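Local coordinates for pseudouridine synthase (Pyrococcus abyssi, PDB 2AUS), which probably isomerises uridine to pseudouridine in RNA, being an archaeal Cbf5-type enzyme of the TruB family, at residues A[99-104]-A[284-289]; A[64-69]-A[91-96]; A[42-47]-A[234-239]. One frame throughout, in Å; residues are numbered along the deposited sequence.

Contact 3 opens first along the chain, at 42-47; contact 2 (64-69, 91-96) falls wholly between its segments and closes before contact 1 opens, and the segments of contacts 1 and 3 alternate. Contacts 2 and 3 lie close, centres 11 Å apart, joined where Leu93 N probably hydrogen-bonds to Gly47 O (2.8 Å) between strands 88-93 and 47-53 of one sheet. Contact 1 is about 20 Å from contact 2 and 22 Å from contact 3, measured between centres, yet Val100 CG1 packs on Ala92 CB at 3.7 Å. Contact 2 packs a helix on the core sheet and contact 3 pairs two helices beside it, while contact 1 joins the TruB-family core to the PUA domain.

Contact 1: residues A[99-104]-A[284-289]; sequences VVQALL and GDLVAI
Ala102, in the 3-10 segment 99-103, and Leu286, at the start of strand 286-291, bring the two backbones nearest, with 7.7 Å between Ala102 CA and Leu286 CA. The 3-10 assignment is supported by successive i to i+3 bonds, among them Ala102 N to Val99 O at 3.0 Å.

A gap of this width is bridged by side chains, chiefly that of Leu286. Its CB points toward 99-104, and CG anti to the backbone N (chi1 171°) carries the branch toward that segment, where its two methyls meet different targets. CD2 settles against the backbone, 4.1 Å from Ala102 CA and 4.0 Å from Gln101 O. CD1 meets the amide end of Gln101, lying 3.7 Å from Gln101 NE2; the two side chains slant across one another. Gln101 gets there because its chain runs extended beyond CG, although its CB is not aimed at the strand. The same NE2 gives a weak hydrogen bond to Glu321 of strand 316-323, a second tie to the PUA domain. The methyl of Ala102 packs on Leu299 and Leu250.

The contact joins the TruB-family part of the chain to the PUA domain, a fold commonly found in RNA-modifying enzymes. No hydrogen bond links the two segments, and just 112 Å² is buried between them, so their direct attachment rests on van der Waals contact with one leucine.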
loop_
_atom_site.group_PDB
_atom_site.type_symbol
_atom_site.label_atom_id
_atom_site.label_comp_id
_atom_site.label_asym_id
_atom_site.label_seq_id
_atom_site.Cartn_x
_atom_site.Cartn_y
_atom_site.Cartn_z
ATOM N N VAL A 99 -14.928 -25.364 -4.150
ATOM C CA VAL A 99 -14.407 -26.092 -5.313
ATOM C C VAL A 99 -12.873 -25.981 -5.428
ATOM O O VAL A 99 -12.236 -26.743 -6.168
ATOM C CB VAL A 99 -15.068 -25.606 -6.640
ATOM C CG1 VAL A 99 -14.426 -24.304 -7.118
ATOM C CG2 VAL A 99 -14.958 -26.691 -7.692
ATOM N N VAL A 100 -12.275 -25.045 -4.695
ATOM C CA VAL A 100 -10.819 -24.902 -4.735
ATOM C C VAL A 100 -10.143 -26.144 -4.156
ATOM O O VAL A 100 -8.938 -26.326 -4.298
ATOM C CB VAL A 100 -10.324 -23.651 -3.957
ATOM C CG1 VAL A 100 -10.752 -22.399 -4.678
ATOM C CG2 VAL A 100 -10.861 -23.662 -2.541
ATOM N N GLN A 101 -10.926 -26.994 -3.501
ATOM C CA GLN A 101 -10.401 -28.232 -2.934
ATOM C C GLN A 101 -9.887 -29.107 -4.085
ATOM O O GLN A 101 -8.979 -29.917 -3.917
ATOM C CB GLN A 101 -11.508 -28.990 -2.181
ATOM C CG GLN A 101 -11.040 -30.290 -1.516
ATOM C CD GLN A 101 -12.186 -31.257 -1.219
ATOM O OE1 GLN A 101 -13.262 -30.849 -0.780
ATOM N NE2 GLN A 101 -11.947 -32.548 -1.441
ATOM N N ALA A 102 -10.482 -28.940 -5.260
ATOM C CA ALA A 102 -10.079 -29.724 -6.421
ATOM C C ALA A 102 -8.696 -29.310 -6.905
ATOM O O ALA A 102 -8.093 -29.988 -7.735
ATOM C CB ALA A 102 -11.096 -29.555 -7.550
ATOM N N LEU A 103 -8.193 -28.203 -6.371
ATOM C CA LEU A 103 -6.887 -27.682 -6.759
ATOM C C LEU A 103 -5.744 -28.068 -5.837
ATOM O O LEU A 103 -4.587 -27.816 -6.156
ATOM C CB LEU A 103 -6.949 -26.156 -6.860
ATOM C CG LEU A 103 -7.269 -25.502 -8.206
ATOM C CD1 LEU A 103 -8.107 -26.404 -9.078
ATOM C CD2 LEU A 103 -7.971 -24.188 -7.939
ATOM N N LEU A 104 -6.061 -28.668 -4.694
ATOM C CA LEU A 104 -5.026 -29.066 -3.743
ATOM C C LEU A 104 -3.944 -29.951 -4.350
ATOM O O LEU A 104 -2.767 -29.783 -4.054
ATOM C CB LEU A 104 -5.652 -29.773 -2.535
ATOM C CG LEU A 104 -6.301 -28.842 -1.510
ATOM C CD1 LEU A 104 -6.928 -29.653 -0.380
ATOM C CD2 LEU A 104 -5.245 -27.896 -0.959
ATOM N N GLY A 284 -9.959 -44.216 -3.501
ATOM C CA GLY A 284 -9.195 -43.194 -2.814
ATOM C C GLY A 284 -9.007 -41.906 -3.597
ATOM O O GLY A 284 -8.762 -40.851 -3.009
ATOM N N ASP A 285 -9.116 -41.980 -4.922
ATOM C CA ASP A 285 -8.939 -40.796 -5.756
ATOM C C ASP A 285 -10.040 -39.757 -5.592
ATOM O O ASP A 285 -11.207 -40.086 -5.381
ATOM C CB ASP A 285 -8.875 -41.174 -7.240
ATOM C CG ASP A 285 -7.626 -41.959 -7.603
ATOM O OD1 ASP A 285 -6.607 -41.838 -6.885
ATOM O OD2 ASP A 285 -7.666 -42.685 -8.623
ATOM N N LEU A 286 -9.646 -38.492 -5.694
ATOM C CA LEU A 286 -10.581 -37.379 -5.621
ATOM C C LEU A 286 -11.217 -37.328 -7.008
ATOM O O LEU A 286 -10.513 -37.257 -8.018
ATOM C CB LEU A 286 -9.827 -36.082 -5.350
ATOM C CG LEU A 286 -10.589 -34.758 -5.438
ATOM C CD1 LEU A 286 -11.740 -34.733 -4.442
ATOM C CD2 LEU A 286 -9.613 -33.615 -5.169
ATOM N N VAL A 287 -12.540 -37.398 -7.063
ATOM C CA VAL A 287 -13.217 -37.366 -8.348
ATOM C C VAL A 287 -14.292 -36.303 -8.370
ATOM O O VAL A 287 -14.773 -35.868 -7.327
ATOM C CB VAL A 287 -13.874 -38.723 -8.695
ATOM C CG1 VAL A 287 -12.814 -39.815 -8.738
ATOM C CG2 VAL A 287 -14.967 -39.066 -7.674
ATOM N N ALA A 288 -14.658 -35.878 -9.572
ATOM C CA ALA A 288 -15.704 -34.883 -9.728
ATOM C C ALA A 288 -16.905 -35.589 -10.347
ATOM O O ALA A 288 -16.772 -36.242 -11.373
ATOM C CB ALA A 288 -15.223 -33.750 -10.630
ATOM N N ILE A 289 -18.063 -35.471 -9.705
ATOM C CA ILE A 289 -19.296 -36.074 -10.190
ATOM C C ILE A 289 -19.962 -35.027 -11.074
ATOM O O ILE A 289 -20.198 -33.901 -10.635
ATOM C CB ILE A 289 -20.244 -36.406 -9.040
ATOM C CG1 ILE A 289 -19.576 -37.414 -8.090
ATOM C CG2 ILE A 289 -21.569 -36.911 -9.602
ATOM C CD1 ILE A 289 -20.451 -37.819 -6.937
#

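Contact 2: residues A[64-69]-A[91-96]; sequences AWIKRI and VALERA
The helix-on-sheet packing of the TruB-family core is represented here by Ile66 of helix 59-69, which lies against Val91 and Leu93 of strand 88-93. The backbones stay well apart, 8.5 Å between Ile66 CA and Val91 CA, as their nearest pair, and the space is spanned by hydrocarbon from both sides.

Ile66 points its CB toward the strand and uses its two branches separately. The longer one ends in CD1, which meets Val91 tip to tip: Ile66 CD1 is 3.7 Å from Val91 CG2 and 3.9 Å from Val91 CG1, so the methyl touches both prongs of the valine. What carries CD1 that far is the stretched outer chain, chi2 172°. The shorter branch, Ile66 CG2, lies 4.0 Å from Leu93 CD2, and here the side chains cross at about a right angle.

Val91 and Leu93 are alternate residues of a strand paired antiparallel with both 47-53 and 75-77. Ala92 between them serves the other side, where it packs on Val48 and Val100. Ile49 and Leu51 of strand 47-53 also touch Ile66, which thus sits over two adjacent strands of the sheet, and Leu217 and Leu220 of helix 217-228 enclose it further.

All three touching residues are buried, and their 111 Å² of mutual surface contains no hydrogen bond between the segments. At the strand's end the chain turns: Ala96 N bonds to Leu93 O at 2.8 Å, while the carboxylate of Glu94 accepts hydrogen bonds from the backbone N atoms of Glu73 and Lys74.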
loop_
_atom_site.group_PDB
_atom_site.type_symbol
_atom_site.label_atom_id
_atom_site.label_comp_id
_atom_site.label_asym_id
_atom_site.label_seq_id
_atom_site.Cartn_x
_atom_site.Cartn_y
_atom_site.Cartn_z
ATOM N N ALA A 64 -10.734 -10.940 0.462
ATOM C CA ALA A 64 -11.610 -9.999 1.152
ATOM C C ALA A 64 -11.979 -8.869 0.187
ATOM O O ALA A 64 -13.129 -8.445 0.136
ATOM C CB ALA A 64 -10.910 -9.430 2.395
ATOM N N TRP A 65 -11.000 -8.385 -0.576
ATOM C CA TRP A 65 -11.243 -7.314 -1.545
ATOM C C TRP A 65 -12.224 -7.771 -2.616
ATOM O O TRP A 65 -13.110 -7.024 -3.031
ATOM C CB TRP A 65 -9.943 -6.882 -2.235
ATOM C CG TRP A 65 -9.016 -6.081 -1.376
ATOM C CD1 TRP A 65 -9.343 -5.367 -0.255
ATOM C CD2 TRP A 65 -7.619 -5.845 -1.609
ATOM N NE1 TRP A 65 -8.239 -4.702 0.220
ATOM C CE2 TRP A 65 -7.167 -4.975 -0.591
ATOM C CE3 TRP A 65 -6.706 -6.281 -2.582
ATOM C CZ2 TRP A 65 -5.839 -4.532 -0.517
ATOM C CZ3 TRP A 65 -5.384 -5.839 -2.509
ATOM C CH2 TRP A 65 -4.965 -4.972 -1.482
ATOM N N ILE A 66 -12.050 -9.003 -3.076
ATOM C CA ILE A 66 -12.920 -9.545 -4.105
ATOM C C ILE A 66 -14.370 -9.620 -3.604
ATOM O O ILE A 66 -15.303 -9.305 -4.342
ATOM C CB ILE A 66 -12.401 -10.929 -4.564
ATOM C CG1 ILE A 66 -11.195 -10.725 -5.490
ATOM C CG2 ILE A 66 -13.501 -11.719 -5.248
ATOM C CD1 ILE A 66 -10.480 -11.995 -5.862
ATOM N N LYS A 67 -14.555 -10.010 -2.345
ATOM C CA LYS A 67 -15.897 -10.098 -1.779
ATOM C C LYS A 67 -16.539 -8.713 -1.723
ATOM O O LYS A 67 -17.741 -8.565 -1.970
ATOM C CB LYS A 67 -15.860 -10.713 -0.374
ATOM C CG LYS A 67 -15.282 -12.124 -0.341
ATOM C CD LYS A 67 -15.735 -12.910 0.884
ATOM C CE LYS A 67 -15.231 -12.299 2.177
ATOM N NZ LYS A 67 -15.731 -13.049 3.370
ATOM N N ARG A 68 -15.735 -7.698 -1.417
ATOM C CA ARG A 68 -16.238 -6.336 -1.341
ATOM C C ARG A 68 -16.590 -5.813 -2.723
ATOM O O ARG A 68 -17.655 -5.245 -2.918
ATOM C CB ARG A 68 -15.208 -5.410 -0.686
ATOM C CG ARG A 68 -14.818 -5.846 0.712
ATOM C CD ARG A 68 -14.146 -4.736 1.504
ATOM N NE ARG A 68 -13.765 -5.221 2.831
ATOM C CZ ARG A 68 -12.611 -5.823 3.109
ATOM N NH1 ARG A 68 -11.706 -6.010 2.155
ATOM N NH2 ARG A 68 -12.366 -6.261 4.337
ATOM N N ILE A 69 -15.697 -6.019 -3.682
ATOM C CA ILE A 69 -15.918 -5.556 -5.045
ATOM C C ILE A 69 -17.155 -6.177 -5.681
ATOM O O ILE A 69 -17.978 -5.479 -6.272
ATOM C CB ILE A 69 -14.712 -5.882 -5.948
ATOM C CG1 ILE A 69 -13.457 -5.207 -5.396
ATOM C CG2 ILE A 69 -15.007 -5.437 -7.386
ATOM C CD1 ILE A 69 -12.173 -5.653 -6.080
ATOM N N VAL A 91 -9.818 -17.886 -7.283
ATOM C CA VAL A 91 -10.695 -17.506 -6.186
ATOM C C VAL A 91 -12.107 -17.980 -6.517
ATOM O O VAL A 91 -12.739 -17.470 -7.449
ATOM C CB VAL A 91 -10.701 -15.968 -5.969
ATOM C CG1 VAL A 91 -11.573 -15.609 -4.776
ATOM C CG2 VAL A 91 -9.283 -15.469 -5.734
ATOM N N ALA A 92 -12.586 -18.972 -5.769
ATOM C CA ALA A 92 -13.927 -19.509 -5.982
ATOM C C ALA A 92 -14.923 -18.603 -5.258
ATOM O O ALA A 92 -14.643 -18.114 -4.160
ATOM C CB ALA A 92 -14.011 -20.944 -5.453
ATOM N N LEU A 93 -16.084 -18.390 -5.870
ATOM C CA LEU A 93 -17.091 -17.497 -5.306
ATOM C C LEU A 93 -18.368 -18.149 -4.774
ATOM O O LEU A 93 -18.847 -19.160 -5.298
ATOM C CB LEU A 93 -17.510 -16.463 -6.358
ATOM C CG LEU A 93 -16.409 -15.870 -7.238
ATOM C CD1 LEU A 93 -17.047 -15.011 -8.315
ATOM C CD2 LEU A 93 -15.436 -15.045 -6.389
ATOM N N GLU A 94 -18.917 -17.528 -3.736
ATOM C CA GLU A 94 -20.165 -17.952 -3.121
ATOM C C GLU A 94 -20.343 -19.464 -2.991
ATOM O O GLU A 94 -19.596 -20.133 -2.281
ATOM C CB GLU A 94 -21.327 -17.352 -3.924
ATOM C CG GLU A 94 -21.221 -15.840 -4.118
ATOM C CD GLU A 94 -21.725 -15.042 -2.915
ATOM O OE1 GLU A 94 -21.423 -15.422 -1.764
ATOM O OE2 GLU A 94 -22.421 -14.022 -3.120
ATOM N N ARG A 95 -21.339 -19.993 -3.694
ATOM C CA ARG A 95 -21.662 -21.418 -3.662
ATOM C C ARG A 95 -20.559 -22.346 -4.165
ATOM O O ARG A 95 -20.542 -23.531 -3.834
ATOM C CB ARG A 95 -22.938 -21.658 -4.467
ATOM C CG ARG A 95 -24.179 -21.026 -3.863
ATOM C CD ARG A 95 -24.837 -21.974 -2.882
ATOM N NE ARG A 95 -25.094 -23.268 -3.515
ATOM C CZ ARG A 95 -25.651 -24.306 -2.900
ATOM N NH1 ARG A 95 -26.016 -24.207 -1.625
ATOM N NH2 ARG A 95 -25.829 -25.446 -3.555
ATOM N N ALA A 96 -19.642 -21.813 -4.966
ATOM C CA ALA A 96 -18.542 -22.603 -5.506
ATOM C C ALA A 96 -17.280 -22.520 -4.647
ATOM O O ALA A 96 -16.288 -23.203 -4.917
ATOM C CB ALA A 96 -18.223 -22.137 -6.914
#

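Contact 3: residues A[42-47]-A[234-239]; sequences LHIQYG and EYIRKA
His43 and Arg237 carry most of the contact between helices 40-45 and 234-239, making it close on the imidazole side and sparse at its apolar end. Their CA atoms are 7.5 Å apart, and the His43 ring fills the interval. With CG anti to the backbone N (chi1 179°), the ring extends toward the other helix, and His43 NE2 donates to Arg237 O at 3.1 Å. The bond is bent, 140° at the hydrogen, but arrives in the carbonyl plane on a lone pair, with the carbonyl oxygen tilted out of the ring plane; the same NE2 also bonds to Ile240 O, consistent with a donor shared by two carbonyls.

Over one face of the imidazole, offset toward its rim, lies Arg237 NH1, 3.9 Å from His43 CG. The bend at chi3 brings the arginine's end back to the ring, with the ring and guanidinium planes 41° apart. Glu233 and the carbonyl of Arg38 hold NH2 of that guanidinium.

Replacing His43 by an alanine would probably leave the carbonyls of Arg237 and Ile240 without this donor and Arg237 NH1 without the ring face it lies over. The apolar end is looser: Ile44 CD1 comes no nearer than 4.4 Å to Ile236 CG1. On the solvent side, exposed Lys238 instead bridges to Glu234 within its own helix.

Helix 217-228 borders both partners, Trp227 touching Ile44 and Tyr223 touching Ile236, while beyond helix 40-45 the chain enters strand 47-53 of the core sheet.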
loop_
_atom_site.group_PDB
_atom_site.type_symbol
_atom_site.label_atom_id
_atom_site.label_comp_id
_atom_site.label_asym_id
_atom_site.label_seq_id
_atom_site.Cartn_x
_atom_site.Cartn_y
_atom_site.Cartn_z
ATOM N N LEU A 42 -26.433 -16.535 -11.358
ATOM C CA LEU A 42 -26.070 -17.921 -11.083
ATOM C C LEU A 42 -24.620 -18.175 -11.449
ATOM O O LEU A 42 -23.910 -18.888 -10.747
ATOM C CB LEU A 42 -26.960 -18.887 -11.870
ATOM C CG LEU A 42 -28.284 -19.284 -11.226
ATOM C CD1 LEU A 42 -28.982 -20.321 -12.111
ATOM C CD2 LEU A 42 -28.024 -19.867 -9.834
ATOM N N HIS A 43 -24.194 -17.589 -12.561
ATOM C CA HIS A 43 -22.825 -17.721 -13.044
ATOM C C HIS A 43 -21.848 -17.279 -11.953
ATOM O O HIS A 43 -20.825 -17.922 -11.709
ATOM C CB HIS A 43 -22.644 -16.848 -14.287
ATOM C CG HIS A 43 -21.266 -16.892 -14.867
ATOM N ND1 HIS A 43 -20.748 -18.017 -15.470
ATOM C CD2 HIS A 43 -20.310 -15.938 -14.962
ATOM C CE1 HIS A 43 -19.532 -17.755 -15.915
ATOM N NE2 HIS A 43 -19.242 -16.501 -15.621
ATOM N N ILE A 44 -22.175 -16.172 -11.298
ATOM C CA ILE A 44 -21.328 -15.646 -10.238
ATOM C C ILE A 44 -21.436 -16.520 -8.988
ATOM O O ILE A 44 -20.440 -16.782 -8.321
ATOM C CB ILE A 44 -21.716 -14.182 -9.914
ATOM C CG1 ILE A 44 -21.338 -13.291 -11.103
ATOM C CG2 ILE A 44 -21.030 -13.715 -8.637
ATOM C CD1 ILE A 44 -21.628 -11.815 -10.895
ATOM N N GLN A 45 -22.646 -16.986 -8.694
ATOM C CA GLN A 45 -22.887 -17.843 -7.537
ATOM C C GLN A 45 -22.073 -19.126 -7.625
ATOM O O GLN A 45 -21.702 -19.707 -6.602
ATOM C CB GLN A 45 -24.369 -18.215 -7.451
ATOM C CG GLN A 45 -25.267 -17.154 -6.857
ATOM C CD GLN A 45 -25.214 -17.138 -5.341
ATOM O OE1 GLN A 45 -25.500 -18.147 -4.687
ATOM N NE2 GLN A 45 -24.851 -15.991 -4.771
ATOM N N TYR A 46 -21.810 -19.569 -8.851
ATOM C CA TYR A 46 -21.058 -20.793 -9.084
ATOM C C TYR A 46 -19.845 -20.518 -9.953
ATOM O O TYR A 46 -19.490 -21.327 -10.807
ATOM C CB TYR A 46 -21.961 -21.836 -9.761
ATOM C CG TYR A 46 -23.123 -22.248 -8.890
ATOM C CD1 TYR A 46 -22.988 -23.266 -7.951
ATOM C CD2 TYR A 46 -24.325 -21.546 -8.929
ATOM C CE1 TYR A 46 -24.016 -23.570 -7.071
ATOM C CE2 TYR A 46 -25.358 -21.838 -8.052
ATOM C CZ TYR A 46 -25.193 -22.849 -7.123
ATOM O OH TYR A 46 -26.186 -23.104 -6.212
ATOM N N GLY A 47 -19.203 -19.374 -9.731
ATOM C CA GLY A 47 -18.046 -19.027 -10.533
ATOM C C GLY A 47 -16.719 -19.045 -9.796
ATOM O O GLY A 47 -16.672 -19.056 -8.565
ATOM N N GLU A 234 -21.518 -8.662 -20.184
ATOM C CA GLU A 234 -20.517 -9.333 -21.002
ATOM C C GLU A 234 -19.128 -9.449 -20.376
ATOM O O GLU A 234 -18.534 -10.531 -20.341
ATOM C CB GLU A 234 -20.378 -8.616 -22.340
ATOM C CG GLU A 234 -19.478 -9.329 -23.325
ATOM C CD GLU A 234 -19.092 -8.445 -24.498
ATOM O OE1 GLU A 234 -19.949 -7.662 -24.958
ATOM O OE2 GLU A 234 -17.936 -8.541 -24.970
ATOM N N TYR A 235 -18.606 -8.333 -19.886
ATOM C CA TYR A 235 -17.269 -8.333 -19.313
ATOM C C TYR A 235 -17.156 -9.046 -17.972
ATOM O O TYR A 235 -16.237 -9.834 -17.776
ATOM C CB TYR A 235 -16.763 -6.890 -19.244
ATOM C CG TYR A 235 -16.833 -6.259 -20.620
ATOM C CD1 TYR A 235 -15.966 -6.667 -21.633
ATOM C CD2 TYR A 235 -17.854 -5.362 -20.949
ATOM C CE1 TYR A 235 -16.119 -6.210 -22.941
ATOM C CE2 TYR A 235 -18.017 -4.900 -22.255
ATOM C CZ TYR A 235 -17.146 -5.332 -23.243
ATOM O OH TYR A 235 -17.312 -4.907 -24.539
ATOM N N ILE A 236 -18.079 -8.791 -17.051
ATOM C CA ILE A 236 -18.010 -9.468 -15.762
ATOM C C ILE A 236 -18.155 -10.968 -16.024
ATOM O O ILE A 236 -17.463 -11.779 -15.413
ATOM C CB ILE A 236 -19.118 -8.981 -14.787
ATOM C CG1 ILE A 236 -18.817 -9.482 -13.369
ATOM C CG2 ILE A 236 -20.486 -9.497 -15.227
ATOM C CD1 ILE A 236 -17.465 -9.031 -12.831
ATOM N N ARG A 237 -19.029 -11.333 -16.959
ATOM C CA ARG A 237 -19.237 -12.738 -17.295
ATOM C C ARG A 237 -17.934 -13.387 -17.746
ATOM O O ARG A 237 -17.580 -14.478 -17.285
ATOM C CB ARG A 237 -20.279 -12.893 -18.400
ATOM C CG ARG A 237 -20.461 -14.339 -18.842
ATOM C CD ARG A 237 -21.548 -14.500 -19.888
ATOM N NE ARG A 237 -22.889 -14.290 -19.346
ATOM C CZ ARG A 237 -23.544 -15.175 -18.603
ATOM N NH1 ARG A 237 -22.978 -16.341 -18.303
ATOM N NH2 ARG A 237 -24.771 -14.902 -18.177
ATOM N N LYS A 238 -17.220 -12.719 -18.646
ATOM C CA LYS A 238 -15.954 -13.245 -19.140
ATOM C C LYS A 238 -14.858 -13.228 -18.079
ATOM O O LYS A 238 -13.907 -13.996 -18.152
ATOM C CB LYS A 238 -15.491 -12.452 -20.363
ATOM C CG LYS A 238 -16.406 -12.601 -21.563
ATOM C CD LYS A 238 -15.912 -11.782 -22.740
ATOM C CE LYS A 238 -16.935 -11.774 -23.857
ATOM N NZ LYS A 238 -16.530 -10.835 -24.929
ATOM N N ALA A 239 -14.999 -12.354 -17.090
ATOM C CA ALA A 239 -14.010 -12.234 -16.024
ATOM C C ALA A 239 -14.148 -13.342 -14.975
ATOM O O ALA A 239 -13.240 -13.543 -14.170
ATOM C CB ALA A 239 -14.138 -10.861 -15.350
#